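Local coordinates for cellulosomal scaffoldin anchoring protein C (Acetivibrio cellulolyticus, PDB 4UYP) that binds, through this cohesin domain, the dockerin of the adaptor scaffoldin ScaB and so helps attach the cellulosome to the bacterial cell surface, at residues F98-S103 / G137-I142; F36-D41 / A94-K99. All coordinates share one frame; numbering follows the deposited sequence.

Contact 1. Residues F98-S103 / G137-I142; sequences FKVSDS and GKIEVI
Phe98 and Ile139 meet through the very end of the isoleucine: its CD1 methyl comes 4.0 Å from Phe98 CD2, approaching the ring at a slant at the end nearest CB. The neighbouring Phe98 CG is hardly farther from Ile139 CD1, at 4.1 Å. CG1 of Ile139 lies beside its backbone N (chi1 -65°), and the extended second torsion (chi2 166°) pushes CD1 outward to the phenylalanine, while CG2, anti to the backbone N, points toward Val100. This second meeting is looser, with Ile139 CG2 and Val100 CG2 4.4 Å apart. The other methyl of Val100 turns to Val141, where Val100 CG1 and Val141 CG2 are 4.2 Å apart. Val100 therefore divides its two methyls between two partners, as Ile139 does its two branches.

Behind these side chains, the two strand pieces run in roughly the same direction, at 32° to each other, and their axes approach to 10.1 Å. At that spacing backbone hydrogen bonds cannot form between them, and side chains fill the interval, joining strands 91-100 and 133-141 within the apolar interior of the cohesin beta-sandwich. Alternation along the strands directs Phe98, Val100, Ile139 and Val141 inward, while Lys99, Lys138 and Glu140 are partly exposed. Each backbone is held elsewhere: Phe98 bonds to Val17 and Val100 to Ser15, whereas Gly137 bonds to Ile112. Val17 and Ile112 also add their side chains to the cluster, and Val45 covers both Phe98 and Ile139.

Beta-branched residues suit an extended backbone, and the flat ring supplies a broad apolar surface beside them. With neither a hydrogen bond nor a charge pair crossing between the segments, cohesion here rests on dispersion and the burial of hydrocarbon, so complementarity of shape matters more than direction.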
ATOM      1  N   PHE C  98     -13.746  -9.349  -6.801  1.00  8.31           N
ATOM      2  CA  PHE C  98     -13.362  -8.127  -7.533  1.00  8.41           C
ATOM      3  C   PHE C  98     -14.122  -8.014  -8.869  1.00  9.45           C
ATOM      4  O   PHE C  98     -14.232  -9.011  -9.613  1.00 10.25           O
ATOM      5  CB  PHE C  98     -11.901  -8.191  -7.958  1.00  8.34           C
ATOM      6  CG  PHE C  98     -10.895  -7.882  -6.859  1.00  8.33           C
ATOM      7  CD1 PHE C  98     -10.715  -6.567  -6.472  1.00  8.84           C
ATOM      8  CD2 PHE C  98     -10.193  -8.861  -6.226  1.00  8.86           C
ATOM      9  CE1 PHE C  98      -9.743  -6.218  -5.521  1.00  8.48           C
ATOM     10  CE2 PHE C  98      -9.182  -8.503  -5.244  1.00  8.68           C
ATOM     11  CZ  PHE C  98      -8.992  -7.207  -4.932  1.00  8.68           C
ATOM     12  N   LYS C  99     -14.715  -6.872  -9.107  1.00  9.16           N
ATOM     13  CA  LYS C  99     -15.243  -6.548 -10.455  1.00  9.65           C
ATOM     14  C   LYS C  99     -14.109  -6.070 -11.360  1.00  9.01           C
ATOM     15  O   LYS C  99     -13.437  -5.094 -11.065  1.00 10.34           O
ATOM     16  CB  LYS C  99     -16.323  -5.392 -10.260  1.00 11.19           C
ATOM     17  CG  LYS C  99     -16.687  -4.682 -11.559  1.00 14.31           C
ATOM     18  CD  LYS C  99     -17.467  -5.617 -12.386  1.00 13.53           C
ATOM     19  CE  LYS C  99     -18.084  -4.846 -13.610  1.00 14.97           C
ATOM     20  NZ  LYS C  99     -17.126  -4.101 -14.356  1.00 17.56           N
ATOM     21  N   VAL C 100     -13.908  -6.819 -12.466  1.00  9.45           N
ATOM     22  CA  VAL C 100     -12.959  -6.444 -13.504  1.00 10.23           C
ATOM     23  C   VAL C 100     -13.623  -5.329 -14.376  1.00  9.72           C
ATOM     24  O   VAL C 100     -14.735  -5.556 -14.880  1.00 11.10           O
ATOM     25  CB  VAL C 100     -12.612  -7.653 -14.379  1.00  9.91           C
ATOM     26  CG1 VAL C 100     -11.629  -7.225 -15.464  1.00 11.06           C
ATOM     27  CG2 VAL C 100     -11.992  -8.755 -13.488  1.00 12.06           C
ATOM     28  N   SER C 101     -12.851  -4.264 -14.557  1.00  9.98           N
ATOM     29  CA  SER C 101     -13.410  -3.157 -15.373  1.00 12.27           C
ATOM     30  C   SER C 101     -13.985  -3.638 -16.728  1.00 12.72           C
ATOM     31  O   SER C 101     -13.386  -4.522 -17.375  1.00 11.38           O
ATOM     32  CB  SER C 101     -12.348  -2.210 -15.566  1.00 16.10           C
ATOM     33  OG  SER C 101     -12.787  -1.169 -16.482  1.00 21.38           O
ATOM     34  N   ASP C 102     -15.065  -3.024 -17.129  1.00 12.27           N
ATOM     35  CA  ASP C 102     -15.610  -3.409 -18.421  1.00 13.07           C
ATOM     36  C   ASP C 102     -14.652  -3.002 -19.559  1.00 12.49           C
ATOM     37  O   ASP C 102     -14.776  -3.644 -20.644  1.00 13.31           O
ATOM     38  CB  ASP C 102     -16.895  -2.586 -18.711  1.00 14.67           C
ATOM     39  CG  ASP C 102     -18.101  -3.068 -17.957  1.00 17.77           C
ATOM     40  OD1 ASP C 102     -18.056  -3.944 -17.053  1.00 16.09           O
ATOM     41  OD2 ASP C 102     -19.240  -2.504 -18.260  1.00 19.18           O
ATOM     42  N   SER C 103     -13.730  -2.069 -19.363  1.00 12.04           N
ATOM     43  CA  SER C 103     -12.793  -1.680 -20.406  1.00 12.71           C
ATOM     44  C   SER C 103     -11.481  -2.425 -20.428  1.00 13.74           C
ATOM     45  O   SER C 103     -10.615  -2.150 -21.264  1.00 15.91           O
ATOM     46  CB  SER C 103     -12.591  -0.186 -20.323  1.00 16.40           C
ATOM     47  OG  SER C 103     -11.833   0.110 -19.152  1.00 18.00           O
ATOM     48  N   GLY C 137      -0.947 -12.131  -5.363  1.00 11.37           N
ATOM     49  CA  GLY C 137      -1.744 -12.755  -6.446  1.00 10.99           C
ATOM     50  C   GLY C 137      -1.813 -11.825  -7.632  1.00 10.85           C
ATOM     51  O   GLY C 137      -1.545 -10.621  -7.567  1.00 11.37           O
ATOM     52  N   LYS C 138      -2.249 -12.390  -8.753  1.00 10.35           N
ATOM     53  CA  LYS C 138      -2.499 -11.594  -9.941  1.00 10.18           C
ATOM     54  C   LYS C 138      -3.882 -12.023 -10.506  1.00  9.25           C
ATOM     55  O   LYS C 138      -4.318 -13.181 -10.365  1.00 11.36           O
ATOM     56  CB  LYS C 138      -1.472 -11.911 -11.048  1.00 13.10           C
ATOM     57  CG  LYS C 138      -0.054 -11.489 -10.667  1.00 17.83           C
ATOM     58  CD  LYS C 138       0.870 -12.015 -11.768  1.00 23.45           C
ATOM     59  CE  LYS C 138       2.270 -12.272 -11.381  1.00 24.42           C
ATOM     60  NZ  LYS C 138       2.478 -12.887 -10.121  1.00 23.20           N
ATOM     61  N   ILE C 139      -4.568 -11.063 -11.101  1.00  8.78           N
ATOM     62  CA  ILE C 139      -5.775 -11.376 -11.901  1.00  8.67           C
ATOM     63  C   ILE C 139      -5.409 -11.156 -13.357  1.00  8.63           C
ATOM     64  O   ILE C 139      -4.903 -10.074 -13.752  1.00 10.22           O
ATOM     65  CB  ILE C 139      -6.914 -10.409 -11.549  1.00  8.73           C
ATOM     66  CG1 ILE C 139      -7.356 -10.613 -10.096  1.00  9.03           C
ATOM     67  CG2 ILE C 139      -8.131 -10.595 -12.530  1.00  9.18           C
ATOM     68  CD1 ILE C 139      -8.235  -9.430  -9.619  1.00  9.38           C
ATOM     69  N   GLU C 140      -5.563 -12.222 -14.169  1.00  7.76           N
ATOM     70  CA  GLU C 140      -5.342 -12.100 -15.617  1.00  8.09           C
ATOM     71  C   GLU C 140      -6.650 -11.943 -16.381  1.00  7.99           C
ATOM     72  O   GLU C 140      -7.584 -12.702 -16.147  1.00  8.68           O
ATOM     73  CB  GLU C 140      -4.574 -13.391 -16.108  1.00  9.03           C
ATOM     74  CG  GLU C 140      -4.383 -13.317 -17.668  1.00  9.46           C
ATOM     75  CD  GLU C 140      -3.345 -14.306 -18.202  1.00 11.60           C
ATOM     76  OE1 GLU C 140      -2.787 -15.100 -17.423  1.00 12.94           O
ATOM     77  OE2 GLU C 140      -3.110 -14.234 -19.409  1.00 12.21           O
ATOM     78  N   VAL C 141      -6.708 -10.919 -17.252  1.00  8.43           N
ATOM     79  CA  VAL C 141      -7.919 -10.719 -18.084  1.00  8.68           C
ATOM     80  C   VAL C 141      -7.888 -11.674 -19.301  1.00  9.50           C
ATOM     81  O   VAL C 141      -6.896 -11.652 -20.046  1.00 10.00           O
ATOM     82  CB  VAL C 141      -8.025  -9.267 -18.507  1.00  8.86           C
ATOM     83  CG1 VAL C 141      -9.324  -9.119 -19.290  1.00  9.84           C
ATOM     84  CG2 VAL C 141      -8.025  -8.388 -17.271  1.00 10.40           C
ATOM     85  N   ILE C 142      -8.908 -12.491 -19.385  1.00  9.87           N
ATOM     86  CA  ILE C 142      -8.968 -13.480 -20.481  1.00 10.46           C
ATOM     87  C   ILE C 142     -10.148 -13.203 -21.381  1.00 10.44           C
ATOM     88  O   ILE C 142     -11.051 -12.424 -21.078  1.00 11.05           O
ATOM     89  CB  ILE C 142      -8.945 -14.906 -19.938  1.00 10.89           C
ATOM     90  CG1 ILE C 142     -10.117 -15.162 -18.976  1.00 11.96           C
ATOM     91  CG2 ILE C 142      -7.609 -15.228 -19.286  1.00 11.13           C
ATOM     92  CD1 ILE C 142     -10.307 -16.652 -18.604  1.00 13.77           C
TER

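Contact 2. Residues F36-D41 / A94-K99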
ATOM      1  N   PHE C  36      -4.974  -7.211   7.724  1.00  9.29           N
ATOM      2  CA  PHE C  36      -4.448  -7.641   6.441  1.00  9.24           C
ATOM      3  C   PHE C  36      -4.963  -6.669   5.409  1.00  8.98           C
ATOM      4  O   PHE C  36      -6.184  -6.454   5.320  1.00  9.28           O
ATOM      5  CB  PHE C  36      -4.916  -9.080   6.082  1.00 10.32           C
ATOM      6  CG  PHE C  36      -4.379  -9.567   4.762  1.00 12.60           C
ATOM      7  CD1 PHE C  36      -3.092  -9.959   4.726  1.00 14.96           C
ATOM      8  CD2 PHE C  36      -5.155  -9.507   3.574  1.00 17.75           C
ATOM      9  CE1 PHE C  36      -2.451 -10.345   3.595  1.00 17.54           C
ATOM     10  CE2 PHE C  36      -4.455  -9.897   2.351  1.00 16.45           C
ATOM     11  CZ  PHE C  36      -3.175 -10.308   2.472  1.00 16.12           C
ATOM     12  N   ARG C  37      -4.089  -5.960   4.660  1.00  8.37           N
ATOM     13  CA  ARG C  37      -4.559  -5.014   3.628  1.00  9.17           C
ATOM     14  C   ARG C  37      -3.957  -5.360   2.311  1.00  8.73           C
ATOM     15  O   ARG C  37      -2.765  -5.681   2.229  1.00  9.27           O
ATOM     16  CB  ARG C  37      -4.071  -3.637   4.043  1.00  9.21           C
ATOM     17  CG  ARG C  37      -4.546  -2.633   2.976  1.00 12.26           C
ATOM     18  CD  ARG C  37      -4.227  -1.170   3.286  1.00 10.47           C
ATOM     19  NE  ARG C  37      -4.904  -0.775   4.486  1.00 10.41           N
ATOM     20  CZ  ARG C  37      -4.991   0.491   4.809  1.00 11.14           C
ATOM     21  NH1 ARG C  37      -4.477   1.498   4.085  1.00 11.28           N
ATOM     22  NH2 ARG C  37      -5.623   0.861   5.923  1.00 10.68           N
ATOM     23  N   THR C  38      -4.808  -5.354   1.290  1.00  9.74           N
ATOM     24  CA  THR C  38      -4.395  -5.579  -0.136  0.50  9.75           C
ATOM     25  C   THR C  38      -4.589  -4.292  -0.878  1.00  9.72           C
ATOM     26  O   THR C  38      -5.614  -3.615  -0.741  1.00 10.96           O
ATOM     27  CB  THR C  38      -5.316  -6.606  -0.892  0.50 10.02           C
ATOM     28  OG1 THR C  38      -6.658  -6.171  -0.901  0.50 10.41           O
ATOM     29  CG2 THR C  38      -5.217  -8.012  -0.182  0.50 10.16           C
ATOM     30  N   ASN C  39      -3.634  -3.934  -1.769  1.00  9.45           N
ATOM     31  CA  ASN C  39      -3.901  -2.890  -2.762  1.00  9.23           C
ATOM     32  C   ASN C  39      -4.132  -3.473  -4.167  1.00  8.85           C
ATOM     33  O   ASN C  39      -3.737  -4.580  -4.458  1.00  9.98           O
ATOM     34  CB  ASN C  39      -2.660  -1.932  -2.814  1.00 10.40           C
ATOM     35  CG  ASN C  39      -2.544  -1.109  -1.492  1.00  9.46           C
ATOM     36  OD1 ASN C  39      -1.694  -1.490  -0.634  1.00 10.50           O
ATOM     37  ND2 ASN C  39      -3.353  -0.117  -1.317  1.00  9.29           N
ATOM     38  N   PHE C  40      -4.717  -2.568  -4.899  1.00  8.54           N
ATOM     39  CA  PHE C  40      -5.030  -2.873  -6.321  1.00  8.39           C
ATOM     40  C   PHE C  40      -5.204  -1.551  -7.048  1.00  9.88           C
ATOM     41  O   PHE C  40      -5.462  -0.496  -6.466  1.00  9.87           O
ATOM     42  CB  PHE C  40      -6.352  -3.688  -6.437  1.00  8.89           C
ATOM     43  CG  PHE C  40      -7.556  -3.024  -5.748  1.00  8.10           C
ATOM     44  CD1 PHE C  40      -7.795  -3.299  -4.331  1.00  8.36           C
ATOM     45  CD2 PHE C  40      -8.475  -2.127  -6.430  1.00  8.88           C
ATOM     46  CE1 PHE C  40      -8.916  -2.718  -3.700  1.00  8.98           C
ATOM     47  CE2 PHE C  40      -9.569  -1.572  -5.776  1.00 10.58           C
ATOM     48  CZ  PHE C  40      -9.786  -1.862  -4.389  1.00 10.38           C
ATOM     49  N   ASP C  41      -5.024  -1.609  -8.390  1.00 10.31           N
ATOM     50  CA  ASP C  41      -5.303  -0.466  -9.222  1.00 10.89           C
ATOM     51  C   ASP C  41      -6.727  -0.197  -9.451  1.00 11.72           C
ATOM     52  O   ASP C  41      -7.399  -1.078 -10.020  1.00  9.65           O
ATOM     53  CB  ASP C  41      -4.527  -0.620 -10.599  1.00 11.55           C
ATOM     54  CG  ASP C  41      -4.796   0.562 -11.510  1.00 13.08           C
ATOM     55  OD1 ASP C  41      -5.816   1.243 -11.487  1.00 15.57           O
ATOM     56  OD2 ASP C  41      -4.010   0.548 -12.541  1.00 18.47           O
ATOM     57  N   ALA C  94     -10.305 -15.214   4.037  1.00  8.92           N
ATOM     58  CA  ALA C  94     -11.333 -14.358   3.412  1.00  8.87           C
ATOM     59  C   ALA C  94     -11.164 -14.486   1.958  1.00  8.78           C
ATOM     60  O   ALA C  94     -10.091 -14.893   1.460  1.00 10.83           O
ATOM     61  CB  ALA C  94     -11.198 -12.891   3.884  1.00  9.18           C
ATOM     62  N   THR C  95     -12.189 -14.092   1.198  1.00  8.78           N
ATOM     63  CA  THR C  95     -12.127 -14.044  -0.263  0.50  7.84           C
ATOM     64  C   THR C  95     -12.608 -12.684  -0.705  1.00  8.94           C
ATOM     65  O   THR C  95     -13.659 -12.225  -0.252  1.00  9.19           O
ATOM     66  CB  THR C  95     -12.987 -15.124  -0.863  0.50  7.10           C
ATOM     67  OG1 THR C  95     -12.519 -16.413  -0.388  0.50  7.15           O
ATOM     68  CG2 THR C  95     -12.897 -15.152  -2.417  0.50  5.74           C
ATOM     69  N   ILE C  96     -11.848 -12.061  -1.579  1.00  8.39           N
ATOM     70  CA  ILE C  96     -12.251 -10.728  -2.100  1.00  8.55           C
ATOM     71  C   ILE C  96     -12.896 -10.946  -3.482  1.00  8.77           C
ATOM     72  O   ILE C  96     -12.232 -11.612  -4.331  1.00  9.31           O
ATOM     73  CB  ILE C  96     -11.094  -9.778  -2.240  1.00  9.34           C
ATOM     74  CG1 ILE C  96     -10.431  -9.598  -0.863  1.00 11.06           C
ATOM     75  CG2 ILE C  96     -11.569  -8.404  -2.759  1.00 10.55           C
ATOM     76  CD1 ILE C  96      -9.091  -8.913  -1.016  1.00 11.31           C
ATOM     77  N   ASN C  97     -14.142 -10.538  -3.687  1.00  8.42           N
ATOM     78  CA  ASN C  97     -14.739 -10.592  -5.029  1.00  8.11           C
ATOM     79  C   ASN C  97     -14.542  -9.298  -5.748  1.00  8.36           C
ATOM     80  O   ASN C  97     -15.054  -8.276  -5.278  1.00 10.04           O
ATOM     81  CB  ASN C  97     -16.197 -10.933  -4.840  1.00  9.17           C
ATOM     82  CG  ASN C  97     -16.379 -12.217  -4.010  1.00 10.53           C
ATOM     83  OD1 ASN C  97     -15.845 -13.261  -4.396  1.00 13.08           O
ATOM     84  ND2 ASN C  97     -17.135 -12.123  -2.931  1.00 11.29           N
ATOM     85  N   PHE C  98     -13.746  -9.349  -6.801  1.00  8.31           N
ATOM     86  CA  PHE C  98     -13.362  -8.127  -7.533  1.00  8.41           C
ATOM     87  C   PHE C  98     -14.122  -8.014  -8.869  1.00  9.45           C
ATOM     88  O   PHE C  98     -14.232  -9.011  -9.613  1.00 10.25           O
ATOM     89  CB  PHE C  98     -11.901  -8.191  -7.958  1.00  8.34           C
ATOM     90  CG  PHE C  98     -10.895  -7.882  -6.859  1.00  8.33           C
ATOM     91  CD1 PHE C  98     -10.715  -6.567  -6.472  1.00  8.84           C
ATOM     92  CD2 PHE C  98     -10.193  -8.861  -6.226  1.00  8.86           C
ATOM     93  CE1 PHE C  98      -9.743  -6.218  -5.521  1.00  8.48           C
ATOM     94  CE2 PHE C  98      -9.182  -8.503  -5.244  1.00  8.68           C
ATOM     95  CZ  PHE C  98      -8.992  -7.207  -4.932  1.00  8.68           C
ATOM     96  N   LYS C  99     -14.715  -6.872  -9.107  1.00  9.16           N
ATOM     97  CA  LYS C  99     -15.243  -6.548 -10.455  1.00  9.65           C
ATOM     98  C   LYS C  99     -14.109  -6.070 -11.360  1.00  9.01           C
ATOM     99  O   LYS C  99     -13.437  -5.094 -11.065  1.00 10.34           O
ATOM    100  CB  LYS C  99     -16.323  -5.392 -10.260  1.00 11.19           C
ATOM    101  CG  LYS C  99     -16.687  -4.682 -11.559  1.00 14.31           C
ATOM    102  CD  LYS C  99     -17.467  -5.617 -12.386  1.00 13.53           C
ATOM    103  CE  LYS C  99     -18.084  -4.846 -13.610  1.00 14.97           C
ATOM    104  NZ  LYS C  99     -17.126  -4.101 -14.356  1.00 17.56           N
TER
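The aromatic interaction joins Phe40 and Phe98 in a T-shaped stack. Phe98 presents its edge to one face of Phe40, with planes at 75° and centroids 5.3 Å apart. Its CE1 does the touching, 3.7 Å from Phe40 CD1 and 3.9 Å from Phe40 CG, so it lies over the rim of the ring and not its centre. In Phe40, chi1 of 54° carries the ring toward strand 91-100, and chi2 of -88° turns it so that a face meets the incoming edge. A slightly positive C-H edge meeting a pi cloud makes phenylalanine apt on both sides.

Van der Waals packing continues beside the stack. CD1 of Ile96 meets the Thr38 side chain tip to tip, closest to Thr38 OG1 at 3.7 Å, with Thr38 CG2 second at 4.1 Å from Ile96 CD1; threonine has a second deposited conformer, so this detail is less certain. Along its own strand, Ile96 lays CG2 over the rim of one face of Phe98, 3.4 Å above the plane, which probably helps hold the ring in place. Ile112 and Val45 contact both phenylalanines.

Polar interactions belong to the outward-facing residues. Arg37 NH2 donates a hydrogen bond to Val25 O of a ScaB chain, and Asn39 bonds to Asn115 and to the backbone of Gly71. On strand 91-100, Asn97 bonds to Ser18, Ser49 and Asp51.

Such an apolar interior between strands with polar outer surfaces, one of them turned to dockerin, is the pattern of the cohesin beta-sandwich with its jelly-roll topology.

In the fold
Contact 1 and contact 2 lie with their centres 12 Å apart and share strand 91-100, overlapping at Phe98 and Lys99. Along the chain, strand 33-39 comes first, strand 91-100 next and strand 133-141 last, so each contact joins parts distant in sequence: 52 residues separate the segments of contact 2 and 33 those of contact 1. Contact 2 is the more central, 6 Å from the chain centre against 16 Å. Phe98 is the buried residue common to both clusters and joins them within the apolar interior of the cohesin domain. Through it, the dockerin-binding strand 33-39 and the last strand, 133-141, are packed against the same strand, 91-100.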